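Local coordinates for iodotyrosine deiodinase (Thermotoga neapolitana DSM 4359, PDB 6PZ0), which uses FMN to catalyse the NADPH-dependent removal of halogen from halotyrosines such as 3-iodo- and 3,5-diiodo-L-tyrosine, at residues W90-L95 with V136-P141. Numbering follows the deposited sequence.
With FMN (flavin mononucleotide), chain C; TYR (tyrosine), chain D.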
loop_
_atom_site.group_PDB
_atom_site.type_symbol
_atom_site.label_atom_id
_atom_site.label_comp_id
_atom_site.label_asym_id
_atom_site.label_seq_id
_atom_site.Cartn_x
_atom_site.Cartn_y
_atom_site.Cartn_z
ATOM N N TRP A 90 16.566 -13.476 15.011
ATOM C CA TRP A 90 15.232 -13.374 15.622
ATOM C C TRP A 90 15.094 -12.277 16.657
ATOM O O TRP A 90 13.970 -11.922 17.045
ATOM C CB TRP A 90 14.871 -14.713 16.258
ATOM C CG TRP A 90 15.923 -15.238 17.208
ATOM C CD1 TRP A 90 16.998 -16.022 16.891
ATOM C CD2 TRP A 90 15.981 -15.038 18.621
ATOM N NE1 TRP A 90 17.730 -16.306 18.020
ATOM C CE2 TRP A 90 17.129 -15.707 19.098
ATOM C CE3 TRP A 90 15.190 -14.348 19.533
ATOM C CZ2 TRP A 90 17.497 -15.710 20.435
ATOM C CZ3 TRP A 90 15.554 -14.355 20.868
ATOM C CH2 TRP A 90 16.700 -15.031 21.306
ATOM N N ARG A 91 16.222 -11.750 17.106
ATOM C CA ARG A 91 16.254 -10.695 18.103
ATOM C C ARG A 91 15.737 -9.411 17.480
ATOM O O ARG A 91 16.142 -9.069 16.367
ATOM C CB ARG A 91 17.676 -10.507 18.627
ATOM C CG ARG A 91 18.248 -11.791 19.274
ATOM C CD ARG A 91 19.774 -11.819 19.320
ATOM N NE ARG A 91 20.265 -13.106 19.842
ATOM C CZ ARG A 91 20.540 -14.174 19.095
ATOM N NH1 ARG A 91 20.387 -14.133 17.771
ATOM N NH2 ARG A 91 20.983 -15.298 19.665
ATOM N N LYS A 92 14.857 -8.710 18.196
ATOM C CA LYS A 92 14.233 -7.489 17.683
ATOM C C LYS A 92 14.306 -6.382 18.699
ATOM O O LYS A 92 13.271 -5.932 19.221
ATOM C CB LYS A 92 12.787 -7.752 17.298
ATOM C CG LYS A 92 12.604 -8.848 16.271
ATOM C CD LYS A 92 13.362 -8.553 14.937
ATOM C CE LYS A 92 13.576 -9.789 14.111
ATOM N NZ LYS A 92 14.693 -9.597 13.078
ATOM N N PRO A 93 15.529 -5.922 18.987
ATOM C CA PRO A 93 15.732 -4.869 19.980
ATOM C C PRO A 93 15.002 -3.571 19.634
ATOM O O PRO A 93 14.685 -2.830 20.562
ATOM C CB PRO A 93 17.251 -4.661 19.976
ATOM C CG PRO A 93 17.724 -5.214 18.673
ATOM C CD PRO A 93 16.788 -6.320 18.328
ATOM N N PHE A 94 14.708 -3.301 18.359
ATOM C CA PHE A 94 14.076 -2.045 18.022
ATOM C C PHE A 94 12.654 -1.980 18.551
ATOM O O PHE A 94 12.107 -0.891 18.670
ATOM C CB PHE A 94 14.064 -1.779 16.512
ATOM C CG PHE A 94 13.553 -2.933 15.672
ATOM C CD1 PHE A 94 12.203 -3.161 15.518
ATOM C CD2 PHE A 94 14.437 -3.755 15.011
ATOM C CE1 PHE A 94 11.738 -4.209 14.745
ATOM C CE2 PHE A 94 13.996 -4.813 14.226
ATOM C CZ PHE A 94 12.643 -5.038 14.080
ATOM N N LEU A 95 12.063 -3.127 18.888
ATOM C CA LEU A 95 10.717 -3.133 19.441
ATOM C C LEU A 95 10.677 -2.586 20.868
ATOM O O LEU A 95 9.619 -2.182 21.368
ATOM C CB LEU A 95 10.157 -4.542 19.422
ATOM C CG LEU A 95 9.927 -5.129 18.030
ATOM C CD1 LEU A 95 9.458 -6.541 18.130
ATOM C CD2 LEU A 95 8.875 -4.282 17.241
ATOM N N VAL A 136 10.199 0.807 10.145
ATOM C CA VAL A 136 10.370 -0.454 9.430
ATOM C C VAL A 136 9.029 -1.173 9.511
ATOM O O VAL A 136 8.430 -1.223 10.572
ATOM C CB VAL A 136 11.521 -1.355 9.989
ATOM C CG1 VAL A 136 11.414 -1.548 11.475
ATOM C CG2 VAL A 136 11.503 -2.696 9.292
ATOM N N PRO A 137 8.521 -1.676 8.375
ATOM C CA PRO A 137 7.286 -2.450 8.446
ATOM C C PRO A 137 7.598 -3.794 9.030
ATOM O O PRO A 137 8.104 -4.669 8.344
ATOM C CB PRO A 137 6.844 -2.564 6.997
ATOM C CG PRO A 137 7.608 -1.516 6.261
ATOM C CD PRO A 137 8.895 -1.386 6.985
ATOM N N TYR A 138 7.374 -3.929 10.319
ATOM C CA TYR A 138 7.767 -5.151 10.987
ATOM C C TYR A 138 6.593 -6.115 11.015
ATOM O O TYR A 138 5.520 -5.791 11.504
ATOM C CB TYR A 138 8.289 -4.872 12.393
ATOM C CG TYR A 138 8.563 -6.175 13.060
ATOM C CD1 TYR A 138 9.525 -7.044 12.552
ATOM C CD2 TYR A 138 7.834 -6.571 14.160
ATOM C CE1 TYR A 138 9.747 -8.270 13.150
ATOM C CE2 TYR A 138 8.040 -7.783 14.751
ATOM C CZ TYR A 138 9.007 -8.633 14.244
ATOM O OH TYR A 138 9.209 -9.855 14.816
ATOM N N THR A 139 6.828 -7.317 10.494
ATOM C CA THR A 139 5.791 -8.316 10.361
ATOM C C THR A 139 6.281 -9.628 10.956
ATOM O O THR A 139 6.938 -10.394 10.275
ATOM C CB THR A 139 5.407 -8.526 8.882
ATOM O OG1 THR A 139 6.566 -8.904 8.141
ATOM C CG2 THR A 139 4.853 -7.236 8.273
ATOM N N PRO A 140 5.976 -9.887 12.233
ATOM C CA PRO A 140 6.372 -11.170 12.836
ATOM C C PRO A 140 5.583 -12.325 12.236
ATOM O O PRO A 140 4.559 -12.096 11.610
ATOM C CB PRO A 140 6.030 -10.987 14.306
ATOM C CG PRO A 140 4.881 -10.011 14.286
ATOM C CD PRO A 140 5.147 -9.085 13.135
ATOM N N PRO A 141 6.051 -13.561 12.431
ATOM C CA PRO A 141 5.407 -14.731 11.829
ATOM C C PRO A 141 3.967 -14.905 12.257
ATOM O O PRO A 141 3.146 -15.378 11.466
ATOM C CB PRO A 141 6.247 -15.905 12.339
ATOM C CG PRO A 141 7.559 -15.332 12.700
ATOM C CD PRO A 141 7.298 -13.909 13.134
HETATM N N1 FMN C . 12.052 -5.743 7.898
HETATM C C2 FMN C . 12.376 -6.472 8.986
HETATM O O2 FMN C . 13.442 -6.280 9.540
HETATM N N3 FMN C . 11.506 -7.408 9.452
HETATM C C4 FMN C . 10.293 -7.628 8.862
HETATM O O4 FMN C . 9.541 -8.489 9.332
HETATM C C4A FMN C . 9.954 -6.883 7.735
HETATM N N5 FMN C . 8.743 -7.083 7.106
HETATM C C5A FMN C . 8.404 -6.310 6.014
HETATM C C6 FMN C . 7.172 -6.518 5.411
HETATM C C7 FMN C . 6.802 -5.759 4.305
HETATM C C7M FMN C . 5.456 -5.996 3.684
HETATM C C8 FMN C . 7.688 -4.800 3.826
HETATM C C8M FMN C . 7.265 -3.961 2.653
HETATM C C9 FMN C . 8.929 -4.588 4.420
HETATM C C9A FMN C . 9.302 -5.357 5.526
HETATM N N10 FMN C . 10.554 -5.182 6.146
HETATM C C10 FMN C . 10.845 -5.934 7.271
HETATM C "C1'" FMN C . 11.532 -4.164 5.657
HETATM C "C2'" FMN C . 12.264 -4.688 4.399
HETATM O "O2'" FMN C . 13.280 -5.615 4.749
HETATM C "C3'" FMN C . 12.847 -3.525 3.598
HETATM O "O3'" FMN C . 11.768 -2.769 3.113
HETATM C "C4'" FMN C . 13.734 -3.968 2.420
HETATM O "O4'" FMN C . 14.871 -4.622 2.934
HETATM C "C5'" FMN C . 14.192 -2.768 1.631
HETATM O "O5'" FMN C . 14.831 -1.873 2.507
HETATM P P FMN C . 15.436 -0.528 1.948
HETATM O O1P FMN C . 16.188 0.148 3.101
HETATM O O2P FMN C . 14.316 0.371 1.487
HETATM O O3P FMN C . 16.338 -0.825 0.763
HETATM N N TYR D . 10.205 -11.025 10.160
HETATM C CA TYR D . 11.566 -11.576 10.162
HETATM C C TYR D . 12.558 -10.600 10.779
HETATM O O TYR D . 13.740 -10.928 10.954
HETATM C CB TYR D . 11.992 -11.949 8.741
HETATM C CG TYR D . 11.954 -10.842 7.712
HETATM C CD1 TYR D . 12.928 -9.858 7.676
HETATM C CD2 TYR D . 10.959 -10.809 6.743
HETATM C CE1 TYR D . 12.900 -8.849 6.719
HETATM C CE2 TYR D . 10.940 -9.812 5.766
HETATM C CZ TYR D . 11.900 -8.840 5.776
HETATM O OH TYR D . 11.861 -7.850 4.821
HETATM O OXT TYR D . 12.180 -9.462 11.105
#
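Phe94 and Tyr138 form a T-shaped aromatic pair in which Tyr138 belongs to the pocket wall, meeting both FMN and the bound tyrosine, the reaction product, while Phe94 backs it. The Phe94 edge points at the Tyr138 face, with planes at 76° and centroids 5.6 Å apart; Phe94 CZ lies 4.0 Å from Tyr138 CD1. Lys92 CB lies over the rim of one Phe94 face, and Val136 CG1 packs against the ring, 4.2 Å from Phe94 CE1. Leu95 fills the flank of Tyr138, its CD1 3.9 Å from Tyr138 CE2. CG anti to the backbone N (chi1 175°) carries the Tyr138 ring out from its loop into this apolar corner, while its OH is hydrogen-bonded to Glu68, a substrate-binding residue. The edge of the Tyr138 ring meets, in its plane, OXT of the bound tyrosine, 3.4 Å from CE1 of Tyr138. Lys92, bent at chi2, passes its CG by the Tyr138 hydroxyl and brings NZ to TYR O, a 2.7 Å hydrogen bond; Thr89 O also accepts from NZ. With an alanine in place of Tyr138, Phe94 would probably lose its aromatic partner, Glu68 its hydroxyl mate, and a gap would open beside the bound carboxylate. Next along the loop, Thr139 N donates to FMN O4 (3.2 Å, 165°). Tyr138 thus links apolar backing to flavin and amino acid in the FMN–amino acid pocket of iodotyrosine deiodinase, a nitroreductase-family enzyme.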